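Local atomic coordinates of ofchtiv-allosamidin (Ostrinia furnacalis, PDB entry 6JMB), a protein that probably hydrolyses chitin as a group IV insect chitinase of glycosyl hydrolase family 18, and binds the inhibitor allosamidin in its pocket. Residues 30-34 / 72-77; 322-328 / 362-367; 140-144 / 175-181. All coordinates share one frame; numbering follows the deposited sequence.

The contacts lie around a TIM barrel: contacts 2 and 3 involve its outer helices, contact 1 the loops leading into strands 35-43 and 77-83. None is part of the allosamizoline pocket; the nearest side chain, Tyr176, is about 10 Å from the ligand. Along the chain the order is contact 1, contact 3, contact 2. Contact 3 pairs helix 138-154 with the start of helix 178-184, and contact 2 packs helix 324-336 on helix 362-373. Contacts 1 and 2, centres about 20 Å apart, touch where Leu32 and Cys33 meet Leu364, joining an early loop to the last helix. Contact 3 touches neither (nearest atoms about 18 and 20 Å away) and lies across the chain's centre from contact 2.

Contact 1: residues 30-34 / 72-77; sequences PFLCT and KNPNLK
Asn73 serves both Pro30 and Phe31, and two hydrogen bonds hold the segments together. Asn73 ND2 donates almost straight to Pro30 O (2.9 Å, 170° at the hydrogen), with the acceptor in the plane of the amide but the donor above the plane of the carbonyl. Further on, Lys77 N donates to Thr34 O at 3.1 Å. Asn73 OD1 takes Asn75 N at 3.1 Å in an Asx turn within a type I turn from Asn73 to Leu76; asparagine suits the place because one amide both donates and accepts. Waters add two bridges, Cys33 O to Asn73 ND2 and Thr34 O to Asn75 O.

Stacking comes next. With Asn73 CG anti to the backbone N (chi1 178°), the amide lies flat against the Phe31 ring, the planes 14° apart, and Asn73 CB makes a CH-pi contact 3.8 Å from the ring centroid.

Among apolar contacts, Pro30 CB meets Leu76 CD2 at 4.0 Å, Pro30 CG rests against the aliphatic stem of Lys72, and Cys33 CB lies 4.4 Å from Leu76 CD1.

A disulfide from Cys33 to Cys8 ties this loop to strand 5-11. Together these loops form the lead-in to the parallel neighbours 35-43 and 77-83, as in a TIM barrel.

Contact 2: residues 322-328 / 362-367; sequences DNVESMT and PLLNTI
Leu363 meets the chain just where helix 324-336 begins, its CD1 near Asp322 O and its CD2 3.6 Å from Asn323 C. Asp322 turns its carboxylate away from this leucine: OD1 accepts from Ser326 OG at 2.6 Å and also pairs with Lys330. Asn323 is the N-cap. Polar residues suit this helix start because Asn323 OD1 satisfies Ser326 N, nearly along the C=O axis, and Ser326 OG accepts Asn323 N, making a capping box.

Val324 follows with both methyls in use, CG1 at 3.5 Å from Thr366 OG1 and CG2 at 4.0 Å from Pro362 CB. Next, Met327 points at the other helix. Its flexible chain, bent at chi2 and chi3, brings CG to 3.8 Å from Ile367 CG1 and lays SD beside the same isoleucine.

Thr328 has its hydroxyl beside its own backbone N (chi1 -63°), from where it donates to Val324 O; Thr366 does the same to Pro362 O. Across the contact Thr328 OG1 lies 3.3 Å from Thr366 CG2.

The axes of 324-328 and 362-367 approach to 9.3 Å and cross at -28°, running in broadly the same direction. Both helices lie over strand 243-256, Leu363 and Ile367 packing on Phe249 and Met327 on Val247. No hydrogen bond joins the segments: the interface rests on van der Waals packing of methyl and methylene groups, partly against threonine oxygens already bonded within their own helices.

Contact 3: residues 140-144 / 175-181; sequences IEQFS and SYDVPSV
Ser144 and Ser180 meet through their hydroxyls, the two OG atoms 2.7 Å apart. Ser180 OG sits between its backbone N and carbonyl carbon (chi1 60°), which lets it donate to Asp177 OD2 at 2.6 Å. The same carboxylate oxygen also receives Ser180 N, capping helix 178-184. An alanine in place of Ser180 would lack the hydroxyl, which would probably leave Ser144 without its mate across the contact and Asp177 with one grip fewer.

The closely packed part joins this pair to Ile140 and the Phe143-Tyr176-Val181 group. Phe143 CE2 comes at the edge of the Tyr176 ring, 3.6 Å from CD1, with the ring planes turned 51° apart, and it also touches Val181 CG2 at 3.7 Å. Ser175 CB, small enough to fit, lies over the centre of the Tyr176 ring on one face. Ile140 lays CG1 3.6 Å from Ser175 O, a buried carbonyl oxygen with no hydrogen-bond partner.

Toward solvent the contact is looser. Asp177 is exposed, its CB 4.4 Å from Ile140 CG2, and a water bonds to Ser144 OG, Ile140 O and Asp177 N, bridging the segments.

Inward, strand 160-165 forms the floor: Phe143 and Val181 both rest on Val163, Tyr176 packs on Val165, and its OH bonds to Ser166 N. Helices 138-154 and 178-184 thus lie together over this barrel strand, with helix 226-235 beyond, touching Val178.

Contact 1: residues 30-34 / 72-77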
# COMPACT_ATOMS: atom_id res chain seq x y z
N PRO A 30 -17.28 2.46 -6.04
CA PRO A 30 -17.01 1.02 -6.10
C PRO A 30 -16.79 0.48 -7.50
O PRO A 30 -16.46 -0.70 -7.64
CB PRO A 30 -18.26 0.41 -5.46
CG PRO A 30 -19.35 1.39 -5.79
CD PRO A 30 -18.70 2.76 -5.76
N PHE A 31 -16.97 1.30 -8.54
CA PHE A 31 -16.69 0.85 -9.90
C PHE A 31 -15.28 1.19 -10.36
O PHE A 31 -14.90 0.82 -11.48
CB PHE A 31 -17.72 1.42 -10.87
CG PHE A 31 -19.05 0.72 -10.81
CD1 PHE A 31 -19.20 -0.53 -11.38
CD2 PHE A 31 -20.13 1.30 -10.17
CE1 PHE A 31 -20.42 -1.19 -11.33
CE2 PHE A 31 -21.35 0.64 -10.11
CZ PHE A 31 -21.49 -0.60 -10.70
N LEU A 32 -14.49 1.88 -9.55
CA LEU A 32 -13.11 2.18 -9.88
C LEU A 32 -12.14 1.18 -9.28
O LEU A 32 -10.92 1.34 -9.45
CB LEU A 32 -12.75 3.60 -9.45
CG LEU A 32 -13.43 4.72 -10.25
CD1 LEU A 32 -13.04 6.09 -9.71
CD2 LEU A 32 -13.08 4.60 -11.73
N CYS A 33 -12.64 0.17 -8.59
CA CYS A 33 -11.83 -0.90 -8.02
C CYS A 33 -12.48 -2.23 -8.37
O CYS A 33 -13.69 -2.31 -8.56
CB CYS A 33 -11.81 -0.78 -6.49
SG CYS A 33 -11.44 0.88 -5.90
N THR A 34 -11.66 -3.28 -8.46
CA THR A 34 -12.18 -4.64 -8.50
C THR A 34 -12.16 -5.29 -7.13
O THR A 34 -12.99 -6.16 -6.85
CB THR A 34 -11.40 -5.52 -9.48
OG1 THR A 34 -10.03 -5.58 -9.09
CG2 THR A 34 -11.49 -4.95 -10.89
N LYS A 72 -24.05 -1.79 -4.96
CA LYS A 72 -23.92 -0.93 -6.12
C LYS A 72 -23.14 -1.61 -7.25
O LYS A 72 -23.55 -1.57 -8.41
CB LYS A 72 -23.26 0.40 -5.74
CG LYS A 72 -23.22 1.42 -6.88
CD LYS A 72 -24.61 1.70 -7.44
CE LYS A 72 -24.57 2.78 -8.52
NZ LYS A 72 -25.91 3.04 -9.12
N ASN A 73 -22.02 -2.25 -6.92
CA ASN A 73 -21.23 -3.02 -7.88
C ASN A 73 -21.22 -4.47 -7.44
O ASN A 73 -20.40 -4.86 -6.59
CB ASN A 73 -19.81 -2.47 -7.97
CG ASN A 73 -18.94 -3.26 -8.93
OD1 ASN A 73 -19.41 -4.19 -9.59
ND2 ASN A 73 -17.67 -2.90 -9.01
N PRO A 74 -22.10 -5.32 -7.98
CA PRO A 74 -22.18 -6.71 -7.49
C PRO A 74 -20.94 -7.54 -7.78
O PRO A 74 -20.76 -8.58 -7.14
CB PRO A 74 -23.41 -7.27 -8.22
CG PRO A 74 -24.12 -6.09 -8.80
CD PRO A 74 -23.08 -5.04 -9.04
N ASN A 75 -20.08 -7.11 -8.71
CA ASN A 75 -18.86 -7.84 -9.02
C ASN A 75 -17.70 -7.48 -8.10
O ASN A 75 -16.66 -8.14 -8.15
CB ASN A 75 -18.44 -7.58 -10.47
CG ASN A 75 -19.46 -8.10 -11.47
OD1 ASN A 75 -20.04 -9.17 -11.28
ND2 ASN A 75 -19.67 -7.34 -12.54
N LEU A 76 -17.86 -6.46 -7.27
CA LEU A 76 -16.79 -6.01 -6.39
C LEU A 76 -16.50 -7.06 -5.33
O LEU A 76 -17.41 -7.68 -4.77
CB LEU A 76 -17.21 -4.72 -5.70
CG LEU A 76 -16.26 -4.11 -4.68
CD1 LEU A 76 -15.02 -3.56 -5.38
CD2 LEU A 76 -16.96 -3.01 -3.89
N LYS A 77 -15.21 -7.27 -5.05
CA LYS A 77 -14.78 -8.09 -3.93
C LYS A 77 -14.33 -7.16 -2.81
O LYS A 77 -13.57 -6.22 -3.07
CB LYS A 77 -13.65 -9.03 -4.34
CG LYS A 77 -14.04 -10.03 -5.43
CD LYS A 77 -15.19 -10.91 -4.98
CE LYS A 77 -15.45 -12.05 -5.95
NZ LYS A 77 -16.41 -13.04 -5.39
O HOH W 1 -15.24 -3.41 -10.65
O HOH W 2 -14.11 -7.66 -8.78

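Contact 2: residues 322-328 / 362-367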
# COMPACT_ATOMS: atom_id res chain seq x y z
N ASP A 322 3.62 11.36 -6.50
CA ASP A 322 3.25 10.76 -7.77
C ASP A 322 2.02 11.46 -8.31
O ASP A 322 1.11 11.80 -7.55
CB ASP A 322 3.02 9.25 -7.61
CG ASP A 322 4.31 8.45 -7.76
OD1 ASP A 322 4.70 8.17 -8.91
OD2 ASP A 322 4.95 8.13 -6.73
N ASN A 323 2.00 11.69 -9.62
CA ASN A 323 0.93 12.42 -10.29
C ASN A 323 0.37 11.56 -11.42
O ASN A 323 0.71 10.39 -11.55
CB ASN A 323 1.41 13.80 -10.74
CG ASN A 323 2.58 13.75 -11.70
OD1 ASN A 323 2.93 12.69 -12.23
ND2 ASN A 323 3.20 14.90 -11.94
N VAL A 324 -0.49 12.16 -12.25
CA VAL A 324 -1.11 11.39 -13.33
C VAL A 324 -0.05 10.86 -14.29
O VAL A 324 -0.11 9.70 -14.71
CB VAL A 324 -2.18 12.24 -14.05
CG1 VAL A 324 -2.52 11.64 -15.42
CG2 VAL A 324 -3.42 12.38 -13.17
N GLU A 325 0.95 11.68 -14.60
CA GLU A 325 1.98 11.27 -15.55
C GLU A 325 2.84 10.13 -14.99
O GLU A 325 3.13 9.16 -15.69
CB GLU A 325 2.83 12.48 -15.92
CG GLU A 325 2.00 13.67 -16.40
CD GLU A 325 1.74 14.72 -15.32
OE1 GLU A 325 0.83 14.53 -14.47
OE2 GLU A 325 2.44 15.76 -15.33
N SER A 326 3.24 10.22 -13.72
CA SER A 326 4.06 9.15 -13.16
C SER A 326 3.24 7.89 -12.91
O SER A 326 3.76 6.78 -13.05
CB SER A 326 4.80 9.61 -11.90
OG SER A 326 3.90 9.81 -10.81
N MET A 327 1.97 8.05 -12.55
CA MET A 327 1.08 6.89 -12.43
C MET A 327 0.94 6.19 -13.77
O MET A 327 0.94 4.95 -13.84
CB MET A 327 -0.29 7.35 -11.91
CG MET A 327 -1.17 6.24 -11.36
SD MET A 327 -0.39 5.36 -10.00
CE MET A 327 -0.31 6.63 -8.73
N THR A 328 0.83 6.96 -14.86
CA THR A 328 0.75 6.37 -16.20
C THR A 328 1.99 5.52 -16.49
O THR A 328 1.89 4.39 -16.97
CB THR A 328 0.58 7.47 -17.25
OG1 THR A 328 -0.67 8.14 -17.02
CG2 THR A 328 0.56 6.87 -18.66
N PRO A 362 -8.41 11.44 -9.98
CA PRO A 362 -7.54 11.41 -11.18
C PRO A 362 -6.54 10.27 -11.16
O PRO A 362 -6.28 9.67 -12.21
CB PRO A 362 -6.85 12.78 -11.14
CG PRO A 362 -6.89 13.18 -9.69
CD PRO A 362 -8.20 12.66 -9.19
N LEU A 363 -5.95 9.96 -10.01
CA LEU A 363 -4.98 8.87 -9.97
C LEU A 363 -5.66 7.53 -10.23
O LEU A 363 -5.15 6.71 -10.99
CB LEU A 363 -4.26 8.85 -8.63
CG LEU A 363 -3.44 10.11 -8.31
CD1 LEU A 363 -2.67 9.90 -7.02
CD2 LEU A 363 -2.50 10.45 -9.47
N LEU A 364 -6.82 7.31 -9.59
CA LEU A 364 -7.51 6.04 -9.74
C LEU A 364 -8.09 5.88 -11.14
O LEU A 364 -8.02 4.79 -11.73
CB LEU A 364 -8.59 5.93 -8.66
CG LEU A 364 -9.29 4.58 -8.50
CD1 LEU A 364 -8.29 3.43 -8.40
CD2 LEU A 364 -10.17 4.62 -7.26
N ASN A 365 -8.65 6.95 -11.71
CA ASN A 365 -9.10 6.88 -13.10
C ASN A 365 -7.94 6.60 -14.05
O ASN A 365 -8.09 5.83 -15.00
CB ASN A 365 -9.83 8.17 -13.49
CG ASN A 365 -11.30 8.14 -13.13
OD1 ASN A 365 -12.07 7.36 -13.70
ND2 ASN A 365 -11.69 8.98 -12.19
N THR A 366 -6.77 7.19 -13.78
CA THR A 366 -5.60 6.91 -14.62
C THR A 366 -5.26 5.42 -14.59
O THR A 366 -5.01 4.81 -15.64
CB THR A 366 -4.41 7.74 -14.15
OG1 THR A 366 -4.70 9.13 -14.34
CG2 THR A 366 -3.17 7.39 -14.95
N ILE A 367 -5.25 4.82 -13.40
CA ILE A 367 -4.96 3.39 -13.29
C ILE A 367 -5.94 2.58 -14.13
O ILE A 367 -5.54 1.70 -14.91
CB ILE A 367 -4.97 2.95 -11.82
CG1 ILE A 367 -3.80 3.58 -11.07
CG2 ILE A 367 -4.92 1.44 -11.72
CD1 ILE A 367 -3.93 3.49 -9.56

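Contact 3: residues 140-144 / 175-181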
# COMPACT_ATOMS: atom_id res chain seq x y z
N ILE A 140 9.55 -16.78 9.23
CA ILE A 140 9.48 -17.02 7.79
C ILE A 140 8.70 -18.30 7.52
O ILE A 140 7.82 -18.34 6.65
CB ILE A 140 10.89 -17.06 7.18
CG1 ILE A 140 11.65 -15.76 7.46
CG2 ILE A 140 10.80 -17.32 5.68
CD1 ILE A 140 13.13 -15.83 7.08
N GLU A 141 9.02 -19.37 8.26
CA GLU A 141 8.28 -20.61 8.12
C GLU A 141 6.84 -20.46 8.60
O GLU A 141 5.90 -20.88 7.91
CB GLU A 141 8.97 -21.75 8.88
CG GLU A 141 8.11 -23.00 8.95
CD GLU A 141 8.64 -24.06 9.89
OE1 GLU A 141 9.79 -23.93 10.37
OE2 GLU A 141 7.90 -25.02 10.16
N GLN A 142 6.66 -19.85 9.77
CA GLN A 142 5.33 -19.82 10.37
C GLN A 142 4.37 -18.98 9.56
O GLN A 142 3.17 -19.28 9.53
CB GLN A 142 5.40 -19.33 11.82
CG GLN A 142 6.34 -20.13 12.72
CD GLN A 142 6.11 -21.63 12.66
OE1 GLN A 142 4.98 -22.09 12.54
NE2 GLN A 142 7.19 -22.40 12.75
N PHE A 143 4.86 -17.93 8.89
CA PHE A 143 4.02 -17.15 7.99
C PHE A 143 3.45 -18.04 6.89
O PHE A 143 2.25 -18.00 6.60
CB PHE A 143 4.85 -16.01 7.40
CG PHE A 143 4.09 -15.08 6.49
CD1 PHE A 143 2.96 -14.41 6.93
CD2 PHE A 143 4.53 -14.86 5.20
CE1 PHE A 143 2.28 -13.53 6.08
CE2 PHE A 143 3.85 -14.00 4.35
CZ PHE A 143 2.73 -13.33 4.79
N SER A 144 4.30 -18.86 6.27
CA SER A 144 3.82 -19.75 5.21
C SER A 144 2.87 -20.81 5.76
O SER A 144 1.88 -21.15 5.10
CB SER A 144 4.99 -20.37 4.46
OG SER A 144 5.60 -19.39 3.63
N SER A 175 11.92 -11.88 5.31
CA SER A 175 10.59 -12.19 5.80
C SER A 175 9.91 -13.37 5.13
O SER A 175 9.03 -13.98 5.75
CB SER A 175 9.65 -10.98 5.63
OG SER A 175 10.05 -9.89 6.46
N TYR A 176 10.24 -13.69 3.87
CA TYR A 176 9.36 -14.54 3.07
C TYR A 176 10.11 -15.63 2.34
O TYR A 176 11.21 -15.42 1.82
CB TYR A 176 8.62 -13.73 2.00
CG TYR A 176 8.02 -12.44 2.49
CD1 TYR A 176 6.96 -12.45 3.40
CD2 TYR A 176 8.49 -11.23 2.04
CE1 TYR A 176 6.40 -11.25 3.84
CE2 TYR A 176 7.94 -10.03 2.47
CZ TYR A 176 6.91 -10.05 3.38
OH TYR A 176 6.37 -8.86 3.81
N ASP A 177 9.47 -16.79 2.26
CA ASP A 177 9.79 -17.77 1.24
C ASP A 177 8.79 -17.56 0.12
O ASP A 177 7.60 -17.89 0.26
CB ASP A 177 9.70 -19.18 1.81
CG ASP A 177 9.94 -20.22 0.76
OD1 ASP A 177 11.13 -20.44 0.44
OD2 ASP A 177 8.96 -20.75 0.22
N VAL A 178 9.25 -16.98 -1.00
CA VAL A 178 8.32 -16.51 -2.03
C VAL A 178 7.45 -17.61 -2.62
O VAL A 178 6.23 -17.42 -2.72
CB VAL A 178 9.07 -15.67 -3.09
CG1 VAL A 178 8.13 -15.28 -4.23
CG2 VAL A 178 9.68 -14.42 -2.45
N PRO A 179 7.98 -18.77 -3.02
CA PRO A 179 7.10 -19.79 -3.61
C PRO A 179 6.01 -20.27 -2.67
O PRO A 179 4.87 -20.49 -3.12
CB PRO A 179 8.07 -20.91 -4.01
CG PRO A 179 9.40 -20.22 -4.16
CD PRO A 179 9.40 -19.16 -3.11
N SER A 180 6.30 -20.43 -1.38
CA SER A 180 5.27 -20.92 -0.47
C SER A 180 4.26 -19.84 -0.11
O SER A 180 3.10 -20.16 0.19
CB SER A 180 5.87 -21.58 0.77
OG SER A 180 6.67 -20.69 1.52
N VAL A 181 4.65 -18.57 -0.16
CA VAL A 181 3.68 -17.49 0.01
C VAL A 181 2.75 -17.42 -1.19
O VAL A 181 1.52 -17.39 -1.05
CB VAL A 181 4.40 -16.16 0.27
CG1 VAL A 181 3.41 -14.98 0.20
CG2 VAL A 181 5.12 -16.19 1.61
O HOH W 3 7.26 -17.16 4.09